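Local coordinates for iron transport multicopper oxidase FET3 (Saccharomyces cerevisiae, PDB 1ZPU), which oxidises ferrous iron to ferric iron with oxygen, using four copper ions, for high-affinity import by the permease FTR1, and also oxidises cuprous copper, at residues A[59-64]-A[91-96]; A[100-105]-A[120-125]; A[213-218]-A[234-239]. All blocks are in the same frame, centred on the assembly; numbering follows the deposited sequence.

Contact 1. Residues A[59-64]-A[91-96]; sequences MHFHGL and YNFTVD. With CU1 (copper (I) ion), chain B; CU1 (copper (I) ion), chain C; NAG (2-acetamido-2-deoxy-beta-D-glucopyranose), chain K.
Phe61 meets two aromatic rings in two different ways. The edge of its ring is directed at the face of Tyr91 in a T-shaped (edge-to-face) pair, centroids 5.6 Å apart and planes at 72°. Phe93 instead lies over one face of Phe61, with CE2 toward the rim and 3.8 Å from Phe61 CE1; these planes meet at 47°, neither stacked nor perpendicular. Leu64 crosses the Phe93 side chain at about a right angle, its CD2 near Phe93 CE1 and 4.0 Å from Val95 CG2. The cluster belongs to the core of a cupredoxin beta sandwich, since strand 60-62 lies in one sheet and strand 88-94 in the other, with Phe120 also packed against Phe61, Leu64 and Phe93. At the other end Met59 N donates a hydrogen bond to Tyr91 OH at 3.1 Å, a hydroxyl that Gln80 also engages. While Phe61 is turned inward, the alternate residues on its strand bind copper: His60 NE2 holds the type 2 ion, completed by His395, and His62 ND1 a type 3 ion, shared with His105 and His464. Asn92, on the outer side of its strand, carries an N-linked glycan.

Contact 2. Residues A[100-105]-A[120-125]; sequences GTYWYH and FIIKDD. With CU1 (copper (I) ion), chain C.
Tyr102 and Phe120 face each other as an antiparallel hydrogen-bonded pair, and two backbone bonds join the strands here. Tyr102 N donates to Phe120 O at 2.7 Å, and Phe120 N returns a bond of 2.8 Å to Tyr102 O, arriving from above the carbonyl plane. One more such pair follows two residues along: Gly100 N to Ile122 O at 2.8 Å, and Ile122 N to Gly100 O at 2.9 Å in the carbonyl plane. Gly100 has a positive phi, 110°, at which a CB would press on the preceding carbonyl oxygen. On the face carrying Tyr102, Phe120 and Ile122, the CD1 methyl of Ile122 reaches the Tyr102 ring obliquely, 4.0 Å from CE1, and the edge of that ring passes Phe120 O. Phe120 has CG anti to its backbone N (chi1 -165°), and its ring leads away from Tyr102 toward Phe61.

The other face is looser. Thr101 and Ile121 form a non-hydrogen-bonded pair whose side chains come no nearer than 4.4 Å, Thr101 CG2 to Ile121 CD1, and Thr101 OG1 bonds to Thr237 instead. Past Ile122 the pairing ends, and the chain runs out through partly exposed Lys123 and Asp124 to exposed Asp125. At the opposite end, Trp103 stacks on His62, and His105 NE2 binds a type 3 copper ion at 2.1 Å together with His62 and His464.

This is a beta hairpin inside the first cupredoxin domain. Strand 100-105 lies between 117-123 and 60-62, bonding through Trp103 and His105 to the latter, while 117-123 is flanked on its far side by the parallel strand 36-39.

Contact 3. Residues A[213-218]-A[234-239]; sequences VEIDGI and QRYTVL
The Arg235 chain bends at chi2 (82°) and chi3, and its guanidinium lies across Asp216, whose CG stands anti to its own carbonyl carbon (chi1 -60°). Carboxylate and guanidinium stack with their planes 9° apart. Asp216 OD2 lies over the guanidinium face, 3.4 Å from Arg235 NH1, so the salt bridge is one of charge alone, with no guanidinium N-H directed at the oxygen. The same OD2 accepts Arg235 N at 3.0 Å, met nearly along its C-O axis, and pairs with Arg436; Arg235 NH2 forms a salt bridge with Asp437. Asp216 belongs to the type I' turn of Ile215 to Ile218, which links strand 210-215 to 218-225, while 235-241 lies along the other side of 210-215 in a sheet of the second cupredoxin domain; Glu214 OE2, just before the turn, accepts Gly217 N. An alanine at Asp216 would probably leave Arg235 N without this acceptor, and Arg436 and the Arg235 guanidinium without the charge of this carboxylate. Upstream is a classic beta bulge: Val213 N at 2.9 Å and Glu214 N at 3.3 Å both donate to Thr237 O. On the face opposite Glu214 and Thr237, Ile215 CG2 sits over the Tyr236 ring in a CH-pi contact, 3.9 Å from its centroid.

In the fold
From the N terminus the three contacts come in series, with none nested or crossing. Contact 1 closes a loop of 26 intervening residues, joining the two sheets of the first cupredoxin domain. Contact 2 follows at once and closes a shorter hairpin of 14 residues. Strand 60-62 of contact 1 lies beside strand 100-105 of contact 2 in one sheet, with a probable hydrogen bond from His62 N to Trp103 O (2.7 Å), and together they supply two ligands of one type 3 copper ion. Contact 3, closing 15 residues in the second domain, meets contact 2 where Arg235 NE lies 3.0 Å from Thr101 O. Arg235 also packs beside His62 and reaches Asp437, tying three domains together near the copper cluster.

Contact 1. Residues A[59-64]-A[91-96]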
loop_
_atom_site.group_PDB
_atom_site.type_symbol
_atom_site.label_atom_id
_atom_site.label_comp_id
_atom_site.label_asym_id
_atom_site.label_seq_id
_atom_site.Cartn_x
_atom_site.Cartn_y
_atom_site.Cartn_z
ATOM N N MET A 59 -1.620 -3.808 -12.468
ATOM C CA MET A 59 -0.970 -4.533 -11.381
ATOM C C MET A 59 0.222 -3.748 -10.924
ATOM O O MET A 59 1.056 -3.351 -11.736
ATOM C CB MET A 59 -0.518 -5.920 -11.837
ATOM C CG MET A 59 0.004 -6.815 -10.718
ATOM S SD MET A 59 -0.269 -8.570 -11.067
ATOM C CE MET A 59 0.705 -8.735 -12.548
ATOM N N HIS A 60 0.287 -3.526 -9.615
ATOM C CA HIS A 60 1.368 -2.788 -9.000
ATOM C C HIS A 60 2.116 -3.714 -8.064
ATOM O O HIS A 60 1.502 -4.486 -7.345
ATOM C CB HIS A 60 0.800 -1.615 -8.216
ATOM C CG HIS A 60 1.773 -0.994 -7.259
ATOM N ND1 HIS A 60 3.031 -0.583 -7.637
ATOM C CD2 HIS A 60 1.660 -0.689 -5.948
ATOM C CE1 HIS A 60 3.660 -0.073 -6.597
ATOM N NE2 HIS A 60 2.847 -0.119 -5.562
ATOM N N PHE A 61 3.441 -3.630 -8.067
ATOM C CA PHE A 61 4.268 -4.452 -7.197
ATOM C C PHE A 61 4.803 -3.618 -6.042
ATOM O O PHE A 61 5.772 -2.875 -6.183
ATOM C CB PHE A 61 5.347 -5.145 -8.015
ATOM C CG PHE A 61 4.793 -5.843 -9.209
ATOM C CD1 PHE A 61 4.604 -5.145 -10.418
ATOM C CD2 PHE A 61 4.380 -7.167 -9.122
ATOM C CE1 PHE A 61 4.045 -5.769 -11.516
ATOM C CE2 PHE A 61 3.816 -7.801 -10.226
ATOM C CZ PHE A 61 3.653 -7.103 -11.421
ATOM N N HIS A 62 4.126 -3.748 -4.907
ATOM C CA HIS A 62 4.257 -2.836 -3.786
ATOM C C HIS A 62 5.619 -2.921 -3.145
ATOM O O HIS A 62 5.993 -3.960 -2.593
ATOM C CB HIS A 62 3.200 -3.155 -2.734
ATOM C CG HIS A 62 3.158 -2.167 -1.615
ATOM N ND1 HIS A 62 2.068 -1.363 -1.377
ATOM C CD2 HIS A 62 4.083 -1.841 -0.678
ATOM C CE1 HIS A 62 2.319 -0.587 -0.338
ATOM N NE2 HIS A 62 3.536 -0.853 0.101
ATOM N N GLY A 63 6.350 -1.813 -3.190
ATOM C CA GLY A 63 7.603 -1.709 -2.451
ATOM C C GLY A 63 8.810 -1.771 -3.354
ATOM O O GLY A 63 9.880 -1.286 -3.000
ATOM N N LEU A 64 8.634 -2.364 -4.526
ATOM C CA LEU A 64 9.696 -2.488 -5.500
ATOM C C LEU A 64 10.045 -1.116 -6.064
ATOM O O LEU A 64 9.164 -0.318 -6.369
ATOM C CB LEU A 64 9.252 -3.459 -6.587
ATOM C CG LEU A 64 9.529 -4.958 -6.383
ATOM C CD1 LEU A 64 9.212 -5.509 -5.002
ATOM C CD2 LEU A 64 8.828 -5.772 -7.450
ATOM N N TYR A 91 4.529 -6.926 -17.875
ATOM C CA TYR A 91 5.317 -6.311 -16.819
ATOM C C TYR A 91 6.676 -7.005 -16.798
ATOM O O TYR A 91 6.769 -8.185 -16.481
ATOM C CB TYR A 91 4.588 -6.428 -15.467
ATOM C CG TYR A 91 3.353 -5.547 -15.362
ATOM C CD1 TYR A 91 2.080 -6.056 -15.614
ATOM C CD2 TYR A 91 3.461 -4.199 -15.024
ATOM C CE1 TYR A 91 0.936 -5.242 -15.530
ATOM C CE2 TYR A 91 2.329 -3.375 -14.931
ATOM C CZ TYR A 91 1.068 -3.900 -15.187
ATOM O OH TYR A 91 -0.045 -3.079 -15.095
ATOM N N ASN A 92 7.721 -6.267 -17.153
ATOM C CA ASN A 92 9.038 -6.834 -17.376
ATOM C C ASN A 92 10.050 -6.007 -16.619
ATOM O O ASN A 92 10.368 -4.894 -17.018
ATOM C CB ASN A 92 9.332 -6.806 -18.873
ATOM C CG ASN A 92 10.569 -7.591 -19.263
ATOM O OD1 ASN A 92 11.415 -7.927 -18.423
ATOM N ND2 ASN A 92 10.665 -7.900 -20.562
ATOM N N PHE A 93 10.542 -6.548 -15.511
ATOM C CA PHE A 93 11.422 -5.800 -14.618
ATOM C C PHE A 93 12.375 -6.704 -13.860
ATOM O O PHE A 93 12.107 -7.885 -13.673
ATOM C CB PHE A 93 10.612 -4.941 -13.641
ATOM C CG PHE A 93 9.721 -5.728 -12.717
ATOM C CD1 PHE A 93 10.158 -6.100 -11.452
ATOM C CD2 PHE A 93 8.436 -6.078 -13.098
ATOM C CE1 PHE A 93 9.329 -6.821 -10.582
ATOM C CE2 PHE A 93 7.606 -6.802 -12.232
ATOM C CZ PHE A 93 8.053 -7.172 -10.975
ATOM N N THR A 94 13.493 -6.133 -13.428
ATOM C CA THR A 94 14.459 -6.847 -12.604
ATOM C C THR A 94 14.274 -6.417 -11.165
ATOM O O THR A 94 13.506 -5.495 -10.873
ATOM C CB THR A 94 15.890 -6.543 -13.012
ATOM O OG1 THR A 94 15.879 -5.690 -14.157
ATOM C CG2 THR A 94 16.626 -7.818 -13.346
ATOM N N VAL A 95 14.980 -7.087 -10.266
ATOM C CA VAL A 95 14.814 -6.846 -8.843
ATOM C C VAL A 95 16.199 -6.671 -8.188
ATOM O O VAL A 95 16.645 -7.470 -7.365
ATOM C CB VAL A 95 13.891 -7.946 -8.269
ATOM C CG1 VAL A 95 14.448 -8.585 -7.027
ATOM C CG2 VAL A 95 12.503 -7.369 -8.038
ATOM N N ASP A 96 16.886 -5.606 -8.592
ATOM C CA ASP A 96 18.267 -5.388 -8.181
ATOM C C ASP A 96 18.405 -4.612 -6.877
ATOM O O ASP A 96 19.470 -4.628 -6.261
ATOM C CB ASP A 96 19.037 -4.697 -9.294
ATOM C CG ASP A 96 19.278 -5.614 -10.484
ATOM O OD1 ASP A 96 20.199 -6.474 -10.422
ATOM O OD2 ASP A 96 18.539 -5.464 -11.486
HETATM CU CU CU1 B . 3.617 0.767 -3.849
HETATM CU CU CU1 C . 0.389 -1.217 -2.355
HETATM C C1 NAG K . 11.999 -7.981 -21.102
HETATM C C2 NAG K . 11.996 -8.020 -22.633
HETATM C C3 NAG K . 13.392 -8.373 -23.123
HETATM C C4 NAG K . 14.384 -7.357 -22.575
HETATM C C5 NAG K . 14.181 -7.031 -21.090
HETATM C C6 NAG K . 14.914 -5.739 -20.725
HETATM C C7 NAG K . 10.761 -10.112 -23.329
HETATM C C8 NAG K . 11.739 -10.958 -24.112
HETATM N N2 NAG K . 10.936 -8.794 -23.283
HETATM O O3 NAG K . 13.431 -8.314 -24.537
HETATM O O4 NAG K . 15.690 -7.840 -22.800
HETATM O O5 NAG K . 12.811 -6.880 -20.743
HETATM O O6 NAG K . 14.818 -4.807 -21.785
HETATM O O7 NAG K . 9.799 -10.636 -22.780
#

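Contact 2. Residues A[100-105]-A[120-125]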
loop_
_atom_site.group_PDB
_atom_site.type_symbol
_atom_site.label_atom_id
_atom_site.label_comp_id
_atom_site.label_asym_id
_atom_site.label_seq_id
_atom_site.Cartn_x
_atom_site.Cartn_y
_atom_site.Cartn_z
ATOM N N GLY A 100 13.452 -9.029 0.490
ATOM C CA GLY A 100 12.537 -9.251 1.595
ATOM C C GLY A 100 11.101 -9.459 1.194
ATOM O O GLY A 100 10.815 -10.075 0.162
ATOM N N THR A 101 10.194 -8.942 2.019
ATOM C CA THR A 101 8.773 -9.243 1.874
ATOM C C THR A 101 8.001 -8.137 1.171
ATOM O O THR A 101 7.950 -7.001 1.648
ATOM C CB THR A 101 8.136 -9.582 3.243
ATOM O OG1 THR A 101 8.998 -10.496 3.948
ATOM C CG2 THR A 101 6.749 -10.210 3.048
ATOM N N TYR A 102 7.417 -8.475 0.021
ATOM C CA TYR A 102 6.590 -7.520 -0.718
ATOM C C TYR A 102 5.289 -8.177 -1.130
ATOM O O TYR A 102 5.051 -9.337 -0.830
ATOM C CB TYR A 102 7.348 -6.963 -1.937
ATOM C CG TYR A 102 8.668 -6.352 -1.556
ATOM C CD1 TYR A 102 9.781 -7.153 -1.322
ATOM C CD2 TYR A 102 8.795 -4.989 -1.389
ATOM C CE1 TYR A 102 10.971 -6.618 -0.946
ATOM C CE2 TYR A 102 9.993 -4.432 -1.013
ATOM C CZ TYR A 102 11.077 -5.255 -0.786
ATOM O OH TYR A 102 12.280 -4.717 -0.407
ATOM N N TRP A 103 4.436 -7.420 -1.801
ATOM C CA TRP A 103 3.231 -7.969 -2.395
ATOM C C TRP A 103 2.835 -7.221 -3.661
ATOM O O TRP A 103 3.345 -6.134 -3.963
ATOM C CB TRP A 103 2.067 -7.995 -1.400
ATOM C CG TRP A 103 1.609 -6.655 -0.858
ATOM C CD1 TRP A 103 2.360 -5.760 -0.168
ATOM C CD2 TRP A 103 0.281 -6.109 -0.904
ATOM N NE1 TRP A 103 1.605 -4.676 0.183
ATOM C CE2 TRP A 103 0.322 -4.863 -0.252
ATOM C CE3 TRP A 103 -0.931 -6.546 -1.441
ATOM C CZ2 TRP A 103 -0.798 -4.043 -0.123
ATOM C CZ3 TRP A 103 -2.050 -5.736 -1.311
ATOM C CH2 TRP A 103 -1.977 -4.498 -0.658
ATOM N N TYR A 104 1.931 -7.828 -4.413
ATOM C CA TYR A 104 1.415 -7.206 -5.598
ATOM C C TYR A 104 -0.097 -7.113 -5.502
ATOM O O TYR A 104 -0.750 -7.997 -4.951
ATOM C CB TYR A 104 1.840 -8.010 -6.818
ATOM C CG TYR A 104 1.178 -9.355 -6.968
ATOM C CD1 TYR A 104 -0.006 -9.484 -7.683
ATOM C CD2 TYR A 104 1.754 -10.505 -6.428
ATOM C CE1 TYR A 104 -0.609 -10.716 -7.843
ATOM C CE2 TYR A 104 1.152 -11.753 -6.582
ATOM C CZ TYR A 104 -0.031 -11.850 -7.294
ATOM O OH TYR A 104 -0.640 -13.076 -7.475
ATOM N N HIS A 105 -0.655 -6.034 -6.027
ATOM C CA HIS A 105 -2.098 -5.855 -6.053
ATOM C C HIS A 105 -2.508 -5.049 -7.267
ATOM O O HIS A 105 -1.700 -4.301 -7.818
ATOM C CB HIS A 105 -2.594 -5.159 -4.774
ATOM C CG HIS A 105 -1.961 -3.824 -4.506
ATOM N ND1 HIS A 105 -2.412 -2.653 -5.081
ATOM C CD2 HIS A 105 -0.930 -3.471 -3.701
ATOM C CE1 HIS A 105 -1.672 -1.642 -4.653
ATOM N NE2 HIS A 105 -0.768 -2.112 -3.814
ATOM N N PHE A 120 4.860 -11.244 -2.812
ATOM C CA PHE A 120 6.043 -11.190 -3.654
ATOM C C PHE A 120 7.254 -11.226 -2.732
ATOM O O PHE A 120 7.552 -10.230 -2.062
ATOM C CB PHE A 120 6.030 -9.897 -4.467
ATOM C CG PHE A 120 7.000 -9.883 -5.613
ATOM C CD1 PHE A 120 8.377 -9.851 -5.385
ATOM C CD2 PHE A 120 6.529 -9.868 -6.932
ATOM C CE1 PHE A 120 9.270 -9.838 -6.455
ATOM C CE2 PHE A 120 7.416 -9.854 -8.014
ATOM C CZ PHE A 120 8.786 -9.834 -7.780
ATOM N N ILE A 121 7.935 -12.368 -2.688
ATOM C CA ILE A 121 9.069 -12.549 -1.790
ATOM C C ILE A 121 10.375 -12.575 -2.543
ATOM O O ILE A 121 10.530 -13.341 -3.513
ATOM C CB ILE A 121 8.929 -13.838 -0.922
ATOM C CG1 ILE A 121 8.181 -13.525 0.357
ATOM C CG2 ILE A 121 10.271 -14.387 -0.520
ATOM C CD1 ILE A 121 6.705 -13.601 0.213
ATOM N N ILE A 122 11.317 -11.748 -2.097
ATOM C CA ILE A 122 12.675 -11.778 -2.637
ATOM C C ILE A 122 13.647 -12.246 -1.560
ATOM O O ILE A 122 13.747 -11.621 -0.500
ATOM C CB ILE A 122 13.109 -10.394 -3.174
ATOM C CG1 ILE A 122 12.071 -9.850 -4.156
ATOM C CG2 ILE A 122 14.476 -10.485 -3.835
ATOM C CD1 ILE A 122 12.169 -8.366 -4.373
ATOM N N LYS A 123 14.353 -13.341 -1.822
ATOM C CA LYS A 123 15.341 -13.836 -0.856
ATOM C C LYS A 123 16.710 -13.221 -1.076
ATOM O O LYS A 123 17.083 -12.905 -2.218
ATOM C CB LYS A 123 15.498 -15.357 -0.902
ATOM C CG LYS A 123 14.215 -16.151 -0.768
ATOM C CD LYS A 123 13.760 -16.650 -2.134
ATOM C CE LYS A 123 14.704 -17.718 -2.708
ATOM N NZ LYS A 123 14.493 -17.882 -4.181
ATOM N N ASP A 124 17.465 -13.073 0.014
ATOM C CA ASP A 124 18.901 -12.762 -0.106
ATOM C C ASP A 124 19.762 -13.656 0.767
ATOM O O ASP A 124 19.379 -14.042 1.881
ATOM C CB ASP A 124 19.225 -11.273 0.145
ATOM C CG ASP A 124 19.374 -10.922 1.639
ATOM O OD1 ASP A 124 18.431 -11.180 2.441
ATOM O OD2 ASP A 124 20.452 -10.375 1.990
ATOM N N ASP A 125 20.937 -13.968 0.245
ATOM C CA ASP A 125 21.891 -14.820 0.936
ATOM C C ASP A 125 22.468 -14.212 2.222
ATOM O O ASP A 125 23.020 -14.931 3.061
ATOM C CB ASP A 125 23.011 -15.233 -0.032
ATOM C CG ASP A 125 22.647 -16.479 -0.852
ATOM O OD1 ASP A 125 21.468 -16.600 -1.296
ATOM O OD2 ASP A 125 23.544 -17.343 -1.037
HETATM CU CU CU1 C . 0.389 -1.217 -2.355
#

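Contact 3. Residues A[213-218]-A[234-239]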
loop_
_atom_site.group_PDB
_atom_site.type_symbol
_atom_site.label_atom_id
_atom_site.label_comp_id
_atom_site.label_asym_id
_atom_site.label_seq_id
_atom_site.Cartn_x
_atom_site.Cartn_y
_atom_site.Cartn_z
ATOM N N VAL A 213 12.104 -8.700 12.775
ATOM C CA VAL A 213 13.388 -8.700 12.064
ATOM C C VAL A 213 13.362 -7.984 10.713
ATOM O O VAL A 213 14.407 -7.805 10.098
ATOM C CB VAL A 213 13.980 -10.112 11.884
ATOM C CG1 VAL A 213 14.244 -10.734 13.223
ATOM C CG2 VAL A 213 13.080 -10.984 11.039
ATOM N N GLU A 214 12.181 -7.564 10.269
ATOM C CA GLU A 214 12.059 -6.815 9.028
ATOM C C GLU A 214 10.734 -6.058 8.993
ATOM O O GLU A 214 9.690 -6.582 9.409
ATOM C CB GLU A 214 12.161 -7.764 7.825
ATOM C CG GLU A 214 12.183 -7.067 6.463
ATOM C CD GLU A 214 11.310 -7.770 5.405
ATOM O OE1 GLU A 214 11.736 -8.848 4.917
ATOM O OE2 GLU A 214 10.213 -7.240 5.059
ATOM N N ILE A 215 10.773 -4.821 8.507
ATOM C CA ILE A 215 9.541 -4.130 8.106
ATOM C C ILE A 215 9.667 -3.602 6.676
ATOM O O ILE A 215 10.710 -3.064 6.300
ATOM C CB ILE A 215 9.145 -2.981 9.079
ATOM C CG1 ILE A 215 10.270 -1.949 9.212
ATOM C CG2 ILE A 215 8.722 -3.539 10.429
ATOM C CD1 ILE A 215 9.831 -0.657 9.821
ATOM N N ASP A 216 8.611 -3.778 5.885
ATOM C CA ASP A 216 8.542 -3.282 4.502
ATOM C C ASP A 216 9.838 -3.492 3.715
ATOM O O ASP A 216 10.349 -2.550 3.094
ATOM C CB ASP A 216 8.157 -1.786 4.462
ATOM C CG ASP A 216 6.789 -1.491 5.102
ATOM O OD1 ASP A 216 6.348 -0.313 5.048
ATOM O OD2 ASP A 216 6.159 -2.416 5.661
ATOM N N GLY A 217 10.391 -4.702 3.759
ATOM C CA GLY A 217 11.635 -4.985 3.020
ATOM C C GLY A 217 12.939 -4.525 3.665
ATOM O O GLY A 217 14.023 -4.853 3.172
ATOM N N ILE A 218 12.844 -3.775 4.764
ATOM C CA ILE A 218 14.020 -3.246 5.488
ATOM C C ILE A 218 14.352 -4.113 6.718
ATOM O O ILE A 218 13.599 -4.117 7.701
ATOM C CB ILE A 218 13.768 -1.766 5.933
ATOM C CG1 ILE A 218 13.520 -0.841 4.721
ATOM C CG2 ILE A 218 14.868 -1.236 6.866
ATOM C CD1 ILE A 218 14.647 -0.753 3.680
ATOM N N GLN A 234 1.390 -2.701 4.912
ATOM C CA GLN A 234 2.674 -2.919 5.570
ATOM C C GLN A 234 2.980 -4.375 5.888
ATOM O O GLN A 234 2.073 -5.201 5.951
ATOM C CB GLN A 234 2.971 -1.955 6.736
ATOM C CG GLN A 234 1.951 -1.744 7.829
ATOM C CD GLN A 234 2.284 -0.494 8.694
ATOM O OE1 GLN A 234 2.848 0.504 8.201
ATOM N NE2 GLN A 234 1.939 -0.556 9.992
ATOM N N ARG A 235 4.268 -4.683 6.027
ATOM C CA ARG A 235 4.733 -6.030 6.294
ATOM C C ARG A 235 5.598 -6.007 7.536
ATOM O O ARG A 235 6.517 -5.194 7.632
ATOM C CB ARG A 235 5.567 -6.540 5.117
ATOM C CG ARG A 235 4.793 -6.767 3.851
ATOM C CD ARG A 235 4.585 -5.483 3.049
ATOM N NE ARG A 235 5.786 -5.103 2.317
ATOM C CZ ARG A 235 6.135 -3.857 2.011
ATOM N NH1 ARG A 235 5.380 -2.834 2.378
ATOM N NH2 ARG A 235 7.264 -3.630 1.351
ATOM N N TYR A 236 5.296 -6.870 8.500
ATOM C CA TYR A 236 6.242 -7.155 9.575
ATOM C C TYR A 236 6.659 -8.584 9.389
ATOM O O TYR A 236 5.816 -9.463 9.309
ATOM C CB TYR A 236 5.645 -6.963 10.981
ATOM C CG TYR A 236 5.393 -5.533 11.399
ATOM C CD1 TYR A 236 6.126 -4.928 12.424
ATOM C CD2 TYR A 236 4.404 -4.778 10.767
ATOM C CE1 TYR A 236 5.874 -3.585 12.789
ATOM C CE2 TYR A 236 4.142 -3.465 11.117
ATOM C CZ TYR A 236 4.870 -2.869 12.117
ATOM O OH TYR A 236 4.553 -1.567 12.404
ATOM N N THR A 237 7.960 -8.809 9.283
ATOM C CA THR A 237 8.517 -10.157 9.327
ATOM C C THR A 237 9.082 -10.409 10.725
ATOM O O THR A 237 9.798 -9.579 11.296
ATOM C CB THR A 237 9.606 -10.375 8.268
ATOM O OG1 THR A 237 9.088 -10.054 6.972
ATOM C CG2 THR A 237 10.074 -11.820 8.283
ATOM N N VAL A 238 8.765 -11.582 11.253
ATOM C CA VAL A 238 8.867 -11.848 12.670
ATOM C C VAL A 238 9.408 -13.262 12.882
ATOM O O VAL A 238 9.006 -14.213 12.187
ATOM C CB VAL A 238 7.450 -11.650 13.294
ATOM C CG1 VAL A 238 7.097 -12.716 14.291
ATOM C CG2 VAL A 238 7.300 -10.249 13.874
ATOM N N LEU A 239 10.351 -13.391 13.811
ATOM C CA LEU A 239 10.816 -14.689 14.263
ATOM C C LEU A 239 9.922 -15.161 15.406
ATOM O O LEU A 239 9.588 -14.375 16.294
ATOM C CB LEU A 239 12.269 -14.592 14.756
ATOM C CG LEU A 239 13.446 -14.413 13.791
ATOM C CD1 LEU A 239 14.671 -13.963 14.548
ATOM C CD2 LEU A 239 13.751 -15.690 13.039
#